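Local structure of putative surface-anchored fimbrial subunit (Corynebacterium diphtheriae, 3HR6) at residues 229-234 with 284-289; 309-314 with 392-397. The protein forms the shaft of the corynebacterial pilus as its major pilin, a chain of tandem Ig-like modules strengthened by isopeptide and disulfide bonds. One frame throughout, in Å; residues are numbered along the deposited sequence.

Contact 1: residues 229-234 with 284-289; sequences RTVLSV and WDPEES
Arg-229 NH2 has two acceptors: it forms a salt bridge to Glu-287 OE1 at 3.1 Å and also donates to the backbone O of Lys-192. In this pilin of tandem Ig-like modules, strand 229-236 belongs to the Cna-B-like region and meets the loop after strand 268-276, which makes an Asx turn. NE donates a hydrogen bond to the backbone O of Leu-193, and the arginine is thus tied to the last residue of strand 187-192 and the residue after it. A bend at chi3 (66°) brings the guanidinium edge to the glutamate, OE1 lying 25° out of its plane, and the two side chains cross at about a right angle. NH2 meets OE1 from above the carboxylate plane, and the N-H...O angle is a bent 140°. The second carboxylate oxygen, Glu-287 OE2, has a weak hydrogen bond from Trp-274 NE1.

The turn fixes the backbone from which Glu-287 reaches out. Its N donates to Asp-285 OD1 at 2.8 Å, closing the Asx turn, while Glu-288 N reaches Asp-285 O at 3.1 Å across the type I beta turn of residues 285-288. The other oxygen of this carboxylate, Asp-285 OD2, is salt-bridged to Lys-192, so one side chain both shapes the loop and fastens it to the sheet.

Further along the strand, at Val-231, the contact turns apolar. Val-231 points toward the loop, and CG1, anti to the backbone N, comes to 4.2 Å from Pro-286 CD. The same methyl lies beside the carbonyl O of Trp-284, which accepts a hydrogen bond from Tyr-224. Pro-286 in turn covers one face of the Trp-284 indole, its CA standing 3.7 Å above the ring plane, displaced toward the rim.

Contact 2: residues 309-314 with 392-397; sequences ITIEKS and FCLVET
Ile-309 begins the packing of strand 309-314 over strand 392-397, its CG2 standing 4.5 Å from Leu-394 CD1 in the core of an Ig-like beta sandwich. The strands belong to facing sheets, their axes 10.6 Å apart and crossing at -36°, close to the usual twist of aligned sheet packing. Two residues on, Ile-311 meets the same leucine tip to tip: CG1 lies anti to the carbonyl carbon (chi1 -63°), and both it and Ile-311 CD1 are 3.8 Å from Leu-394 CD1. One leucine methyl thus serves both isoleucines, while Val-412 of strand 410-412 touches Leu-394 and Ile-309 as well. On the opposite face of strand 391-398, Cys-393 is joined by a disulfide to Cys-333.

At Lys-313 the core becomes polar. Its NZ is covalently linked to CG of Asn-432, an isopeptide bond, and donates to Ser-314 O at 3.1 Å. Glu-396 arrives crosswise, bringing OE2 to 3.3 Å from Lys-313 CE but 4.0 Å from NZ; its OE1 accepts from the backbone N of Leu-406. A buried glutamate beside a Lys-Asn link recalls the isopeptide-forming sites of CnaB-type domains, where such an acid assists the reaction. With NZ now an amide nitrogen, Lys-313 and Glu-396 adjoin without forming a salt bridge.

The two contacts lie in series along the elongated chain, about 41 Å between centres, and do not touch, yet strands 229-236 and 302-315 are connected through one branched or curled mixed sheet. Both are largely buried, but differently placed. Contact 1 fastens a loop to the face of a strand, with a partly exposed ion pair at its margin and a small apolar patch beside it. Contact 2 lies within the core, between two facing sheets, where aliphatic packing gives way to a buried polar end. Fixing is also different in kind: hydrogen bonds and charges hold the loop of 284-289, whereas 309-314 and 392-397 are each tied to other strands by covalent cross-links.

Contact 1: residues 229-234 with 284-289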
ATOM      1  N   ARG A 229       2.832  12.265   7.132  1.00 17.44           N
ATOM      2  CA  ARG A 229       3.306  11.227   6.230  1.00 16.19           C
ATOM      3  C   ARG A 229       3.432  11.698   4.784  1.00 15.56           C
ATOM      4  O   ARG A 229       2.611  12.449   4.298  1.00 16.38           O
ATOM      5  CB  ARG A 229       2.416  10.001   6.307  1.00 16.19           C
ATOM      6  CG  ARG A 229       2.481   9.363   7.723  1.00 15.53           C
ATOM      7  CD  ARG A 229       1.339   8.450   7.911  1.00 15.51           C
ATOM      8  NE  ARG A 229       1.411   7.307   7.021  1.00 14.86           N
ATOM      9  CZ  ARG A 229       0.482   6.353   6.913  1.00 19.12           C
ATOM     10  NH1 ARG A 229      -0.651   6.438   7.581  1.00 18.82           N
ATOM     11  NH2 ARG A 229       0.665   5.359   6.058  1.00 20.86           N
ATOM     12  N   THR A 230       4.477  11.206   4.122  1.00 14.60           N
ATOM     13  CA  THR A 230       4.698  11.426   2.692  1.00 14.03           C
ATOM     14  C   THR A 230       4.011  10.354   1.870  1.00 13.43           C
ATOM     15  O   THR A 230       4.187   9.167   2.115  1.00 12.17           O
ATOM     16  CB  THR A 230       6.196  11.367   2.355  1.00 14.27           C
ATOM     17  OG1 THR A 230       6.909  12.260   3.190  1.00 15.86           O
ATOM     18  CG2 THR A 230       6.418  11.789   0.891  1.00 15.92           C
ATOM     19  N   VAL A 231       3.224  10.773   0.883  1.00 12.05           N
ATOM     20  CA  VAL A 231       2.722   9.916  -0.149  1.00 11.15           C
ATOM     21  C   VAL A 231       3.617  10.070  -1.387  1.00 10.95           C
ATOM     22  O   VAL A 231       3.908  11.189  -1.824  1.00 11.23           O
ATOM     23  CB  VAL A 231       1.301  10.313  -0.572  1.00 10.94           C
ATOM     24  CG1 VAL A 231       0.774   9.376  -1.652  1.00 13.26           C
ATOM     25  CG2 VAL A 231       0.354  10.346   0.636  1.00 14.07           C
ATOM     26  N   LEU A 232       4.065   8.929  -1.899  1.00 11.53           N
ATOM     27  CA  LEU A 232       4.767   8.829  -3.167  1.00 11.51           C
ATOM     28  C   LEU A 232       3.761   8.320  -4.177  1.00 12.36           C
ATOM     29  O   LEU A 232       3.065   7.365  -3.925  1.00 12.92           O
ATOM     30  CB  LEU A 232       5.906   7.836  -3.055  1.00 12.40           C
ATOM     31  CG  LEU A 232       6.606   7.430  -4.372  1.00 13.24           C
ATOM     32  CD1 LEU A 232       7.209   8.608  -5.112  1.00 14.18           C
ATOM     33  CD2 LEU A 232       7.658   6.368  -4.096  1.00 15.87           C
ATOM     34  N   SER A 233       3.712   8.945  -5.346  1.00 11.04           N
ATOM     35  CA  SER A 233       2.728   8.601  -6.362  1.00 11.88           C
ATOM     36  C   SER A 233       3.409   8.504  -7.702  1.00 11.51           C
ATOM     37  O   SER A 233       4.179   9.394  -8.033  1.00 12.40           O
ATOM     38  CB  SER A 233       1.727   9.745  -6.460  1.00 14.56           C
ATOM     39  OG  SER A 233       0.789   9.498  -7.493  1.00 16.95           O
ATOM     40  N   VAL A 234       3.104   7.422  -8.411  1.00 11.34           N
ATOM     41  CA  VAL A 234       3.612   7.153  -9.769  1.00 10.55           C
ATOM     42  C   VAL A 234       2.401   6.982 -10.650  1.00  9.84           C
ATOM     43  O   VAL A 234       1.565   6.142 -10.390  1.00 11.75           O
ATOM     44  CB  VAL A 234       4.450   5.910  -9.824  1.00 10.42           C
ATOM     45  CG1 VAL A 234       4.825   5.600 -11.333  1.00 11.31           C
ATOM     46  CG2 VAL A 234       5.698   6.063  -8.925  1.00 10.93           C
ATOM     47  N   TRP A 284      -4.164  12.308  -4.372  1.00 17.05           N
ATOM     48  CA  TRP A 284      -4.948  11.189  -3.825  1.00 15.82           C
ATOM     49  C   TRP A 284      -4.246  10.583  -2.618  1.00 15.91           C
ATOM     50  O   TRP A 284      -3.055  10.265  -2.672  1.00 15.72           O
ATOM     51  CB  TRP A 284      -5.138  10.149  -4.909  1.00 15.70           C
ATOM     52  CG  TRP A 284      -5.836   8.909  -4.522  1.00 15.63           C
ATOM     53  CD1 TRP A 284      -7.086   8.804  -3.982  1.00 17.54           C
ATOM     54  CD2 TRP A 284      -5.376   7.571  -4.744  1.00 16.07           C
ATOM     55  NE1 TRP A 284      -7.403   7.480  -3.811  1.00 17.02           N
ATOM     56  CE2 TRP A 284      -6.373   6.698  -4.265  1.00 15.02           C
ATOM     57  CE3 TRP A 284      -4.196   7.024  -5.255  1.00 14.41           C
ATOM     58  CZ2 TRP A 284      -6.219   5.313  -4.307  1.00 14.25           C
ATOM     59  CZ3 TRP A 284      -4.051   5.665  -5.315  1.00 15.01           C
ATOM     60  CH2 TRP A 284      -5.048   4.803  -4.830  1.00 14.91           C
ATOM     61  N   ASP A 285      -4.985  10.477  -1.515  1.00 15.28           N
ATOM     62  CA  ASP A 285      -4.538   9.746  -0.359  1.00 15.86           C
ATOM     63  C   ASP A 285      -5.154   8.342  -0.450  1.00 16.64           C
ATOM     64  O   ASP A 285      -6.384   8.213  -0.301  1.00 15.99           O
ATOM     65  CB  ASP A 285      -4.987  10.430   0.945  1.00 16.05           C
ATOM     66  CG  ASP A 285      -4.508   9.662   2.205  1.00 16.86           C
ATOM     67  OD1 ASP A 285      -3.983   8.547   2.063  1.00 16.99           O
ATOM     68  OD2 ASP A 285      -4.622  10.207   3.325  1.00 21.12           O
ATOM     69  N   PRO A 286      -4.328   7.310  -0.749  1.00 16.63           N
ATOM     70  CA  PRO A 286      -4.843   5.971  -0.918  1.00 17.92           C
ATOM     71  C   PRO A 286      -5.409   5.383   0.369  1.00 19.65           C
ATOM     72  O   PRO A 286      -6.136   4.380   0.309  1.00 21.02           O
ATOM     73  CB  PRO A 286      -3.617   5.174  -1.376  1.00 16.46           C
ATOM     74  CG  PRO A 286      -2.455   5.919  -0.875  1.00 18.52           C
ATOM     75  CD  PRO A 286      -2.853   7.348  -0.817  1.00 17.14           C
ATOM     76  N   GLU A 287      -5.080   5.990   1.504  1.00 21.45           N
ATOM     77  CA  GLU A 287      -5.593   5.522   2.797  1.00 24.18           C
ATOM     78  C   GLU A 287      -6.622   6.514   3.349  1.00 26.69           C
ATOM     79  O   GLU A 287      -6.737   6.691   4.561  1.00 27.89           O
ATOM     80  CB  GLU A 287      -4.420   5.195   3.759  1.00 23.47           C
ATOM     81  CG  GLU A 287      -3.357   4.249   3.087  1.00 23.74           C
ATOM     82  CD  GLU A 287      -2.237   3.768   4.018  1.00 24.05           C
ATOM     83  OE1 GLU A 287      -2.147   4.336   5.130  1.00 26.55           O
ATOM     84  OE2 GLU A 287      -1.482   2.843   3.620  1.00 25.07           O
ATOM     85  N   GLU A 288      -7.355   7.164   2.436  1.00 29.05           N
ATOM     86  CA  GLU A 288      -8.529   7.985   2.755  1.00 31.09           C
ATOM     87  C   GLU A 288      -9.790   7.089   2.792  1.00 32.98           C
ATOM     88  O   GLU A 288      -9.784   5.951   2.292  1.00 35.22           O
ATOM     89  CB  GLU A 288      -8.645   9.060   1.682  1.00 31.30           C
ATOM     90  CG  GLU A 288      -9.649  10.191   1.874  1.00 32.01           C
ATOM     91  CD  GLU A 288     -10.402  10.508   0.581  1.00 33.00           C
ATOM     92  OE1 GLU A 288      -9.949  10.097  -0.522  1.00 35.27           O
ATOM     93  OE2 GLU A 288     -11.461  11.147   0.649  1.00 30.74           O
ATOM     94  N   SER A 289     -10.893   7.643   3.286  1.00 34.70           N
ATOM     95  CA  SER A 289     -11.940   6.889   3.993  1.00 35.49           C
ATOM     96  C   SER A 289     -13.348   6.831   3.363  1.00 35.15           C
ATOM     97  O   SER A 289     -13.765   5.772   2.894  1.00 35.73           O
ATOM     98  CB  SER A 289     -12.068   7.519   5.375  1.00 35.39           C
ATOM     99  OG  SER A 289     -12.054   8.922   5.204  1.00 37.53           O
TER

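Contact 2: residues 309-314 with 392-397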
ATOM      1  N   ILE A 309      16.943  -1.687  23.474  1.00 11.64           N
ATOM      2  CA  ILE A 309      17.687  -2.239  24.606  1.00 11.19           C
ATOM      3  C   ILE A 309      17.845  -1.110  25.602  1.00 11.02           C
ATOM      4  O   ILE A 309      18.258  -0.033  25.248  1.00 10.92           O
ATOM      5  CB  ILE A 309      19.064  -2.750  24.168  1.00 11.77           C
ATOM      6  CG1 ILE A 309      18.900  -3.967  23.261  1.00 12.33           C
ATOM      7  CG2 ILE A 309      19.894  -3.144  25.385  1.00 12.32           C
ATOM      8  CD1 ILE A 309      20.165  -4.302  22.511  1.00 13.48           C
ATOM      9  N   THR A 310      17.492  -1.359  26.847  1.00  9.41           N
ATOM     10  CA  THR A 310      17.743  -0.371  27.928  1.00 11.19           C
ATOM     11  C   THR A 310      18.757  -0.922  28.911  1.00 11.18           C
ATOM     12  O   THR A 310      18.541  -1.970  29.522  1.00 11.64           O
ATOM     13  CB  THR A 310      16.464   0.093  28.653  1.00 11.00           C
ATOM     14  OG1 THR A 310      15.571   0.688  27.698  1.00 11.55           O
ATOM     15  CG2 THR A 310      16.790   1.133  29.705  1.00 13.32           C
ATOM     16  N   ILE A 311      19.867  -0.203  29.088  1.00  9.67           N
ATOM     17  CA  ILE A 311      20.916  -0.590  30.012  1.00 10.77           C
ATOM     18  C   ILE A 311      20.590   0.135  31.305  1.00 10.42           C
ATOM     19  O   ILE A 311      20.268   1.326  31.256  1.00 11.34           O
ATOM     20  CB  ILE A 311      22.343  -0.173  29.481  1.00 10.11           C
ATOM     21  CG1 ILE A 311      22.689  -0.879  28.169  1.00 11.48           C
ATOM     22  CG2 ILE A 311      23.441  -0.493  30.525  1.00 11.70           C
ATOM     23  CD1 ILE A 311      24.007  -0.386  27.542  1.00 15.60           C
ATOM     24  N   GLU A 312      20.586  -0.591  32.430  1.00  9.32           N
ATOM     25  CA  GLU A 312      20.439  -0.003  33.776  1.00 10.19           C
ATOM     26  C   GLU A 312      21.724  -0.295  34.512  1.00  9.93           C
ATOM     27  O   GLU A 312      21.934  -1.419  35.006  1.00  9.46           O
ATOM     28  CB  GLU A 312      19.248  -0.619  34.499  1.00 10.98           C
ATOM     29  CG  GLU A 312      17.977  -0.318  33.797  1.00 14.05           C
ATOM     30  CD  GLU A 312      16.730  -0.631  34.565  1.00 19.16           C
ATOM     31  OE1 GLU A 312      16.788  -1.165  35.691  1.00 18.84           O
ATOM     32  OE2 GLU A 312      15.664  -0.323  33.988  1.00 21.39           O
ATOM     33  N   LYS A 313      22.581   0.723  34.591  1.00  9.05           N
ATOM     34  CA  LYS A 313      23.945   0.563  35.114  1.00  9.67           C
ATOM     35  C   LYS A 313      24.012   0.975  36.565  1.00  9.36           C
ATOM     36  O   LYS A 313      23.394   1.959  36.983  1.00  8.30           O
ATOM     37  CB  LYS A 313      24.920   1.431  34.308  1.00 10.07           C
ATOM     38  CG  LYS A 313      26.396   1.193  34.626  1.00 10.91           C
ATOM     39  CD  LYS A 313      26.896  -0.061  33.969  1.00 13.18           C
ATOM     40  CE  LYS A 313      28.389  -0.241  34.163  1.00 15.33           C
ATOM     41  NZ  LYS A 313      28.893  -0.373  35.548  1.00 17.40           N
ATOM     42  N   SER A 314      24.735   0.194  37.368  1.00 10.41           N
ATOM     43  CA  SER A 314      24.990   0.556  38.739  1.00 10.92           C
ATOM     44  C   SER A 314      26.500   0.388  38.968  1.00 11.67           C
ATOM     45  O   SER A 314      27.197  -0.238  38.141  1.00 10.73           O
ATOM     46  CB  SER A 314      24.167  -0.315  39.695  1.00 11.96           C
ATOM     47  OG  SER A 314      24.397  -1.687  39.447  1.00 13.87           O
ATOM     48  N   PHE A 392      22.453 -10.426  19.846  1.00 12.88           N
ATOM     49  CA  PHE A 392      23.119  -9.196  20.170  1.00 12.11           C
ATOM     50  C   PHE A 392      23.914  -9.330  21.468  1.00 13.01           C
ATOM     51  O   PHE A 392      23.635 -10.182  22.355  1.00 12.71           O
ATOM     52  CB  PHE A 392      22.120  -8.042  20.316  1.00 12.98           C
ATOM     53  CG  PHE A 392      21.406  -7.674  19.057  1.00 10.58           C
ATOM     54  CD1 PHE A 392      22.013  -6.887  18.072  1.00 13.30           C
ATOM     55  CD2 PHE A 392      20.107  -8.123  18.825  1.00 14.32           C
ATOM     56  CE1 PHE A 392      21.352  -6.564  16.909  1.00 13.42           C
ATOM     57  CE2 PHE A 392      19.443  -7.803  17.669  1.00 14.07           C
ATOM     58  CZ  PHE A 392      20.050  -7.018  16.698  1.00 14.39           C
ATOM     59  N   CYS A 393      24.927  -8.492  21.570  1.00 13.33           N
ATOM     60  CA  CYS A 393      25.669  -8.413  22.833  1.00 13.40           C
ATOM     61  C   CYS A 393      26.266  -7.059  23.014  1.00 13.58           C
ATOM     62  O   CYS A 393      26.482  -6.335  22.071  1.00 14.12           O
ATOM     63  CB  CYS A 393      26.721  -9.512  22.933  1.00 13.62           C
ATOM     64  SG  CYS A 393      27.801  -9.514  21.451  1.00 17.48           S
ATOM     65  N   LEU A 394      26.525  -6.706  24.262  1.00 12.37           N
ATOM     66  CA  LEU A 394      27.107  -5.413  24.567  1.00 12.02           C
ATOM     67  C   LEU A 394      28.541  -5.593  25.031  1.00 12.81           C
ATOM     68  O   LEU A 394      28.834  -6.496  25.817  1.00 13.21           O
ATOM     69  CB  LEU A 394      26.313  -4.763  25.684  1.00 11.23           C
ATOM     70  CG  LEU A 394      24.885  -4.307  25.349  1.00 11.90           C
ATOM     71  CD1 LEU A 394      24.072  -4.052  26.698  1.00 11.77           C
ATOM     72  CD2 LEU A 394      24.902  -3.077  24.432  1.00 16.10           C
ATOM     73  N   VAL A 395      29.409  -4.718  24.554  1.00 12.51           N
ATOM     74  CA  VAL A 395      30.801  -4.696  25.015  1.00 11.75           C
ATOM     75  C   VAL A 395      31.011  -3.385  25.744  1.00 13.24           C
ATOM     76  O   VAL A 395      30.781  -2.292  25.199  1.00 13.35           O
ATOM     77  CB  VAL A 395      31.800  -4.810  23.842  1.00 10.68           C
ATOM     78  CG1 VAL A 395      33.255  -4.500  24.327  1.00 10.65           C
ATOM     79  CG2 VAL A 395      31.716  -6.169  23.183  1.00 11.44           C
ATOM     80  N   GLU A 396      31.474  -3.486  26.990  1.00 13.84           N
ATOM     81  CA  GLU A 396      31.808  -2.313  27.764  1.00 13.20           C
ATOM     82  C   GLU A 396      33.186  -1.810  27.378  1.00 12.75           C
ATOM     83  O   GLU A 396      34.180  -2.512  27.597  1.00 14.25           O
ATOM     84  CB  GLU A 396      31.789  -2.610  29.255  1.00 13.43           C
ATOM     85  CG  GLU A 396      31.925  -1.353  30.077  1.00 12.99           C
ATOM     86  CD  GLU A 396      31.759  -1.589  31.543  1.00 16.32           C
ATOM     87  OE1 GLU A 396      32.458  -2.447  32.116  1.00 17.61           O
ATOM     88  OE2 GLU A 396      30.957  -0.854  32.127  1.00 15.75           O
ATOM     89  N   THR A 397      33.252  -0.616  26.799  1.00 12.00           N
ATOM     90  CA  THR A 397      34.530  -0.062  26.308  1.00 12.56           C
ATOM     91  C   THR A 397      35.176   0.925  27.277  1.00 12.77           C
ATOM     92  O   THR A 397      36.364   1.206  27.161  1.00 13.23           O
ATOM     93  CB  THR A 397      34.371   0.634  24.955  1.00 12.48           C
ATOM     94  OG1 THR A 397      33.443   1.715  25.072  1.00 13.20           O
ATOM     95  CG2 THR A 397      33.956  -0.339  23.852  1.00 11.21           C
TER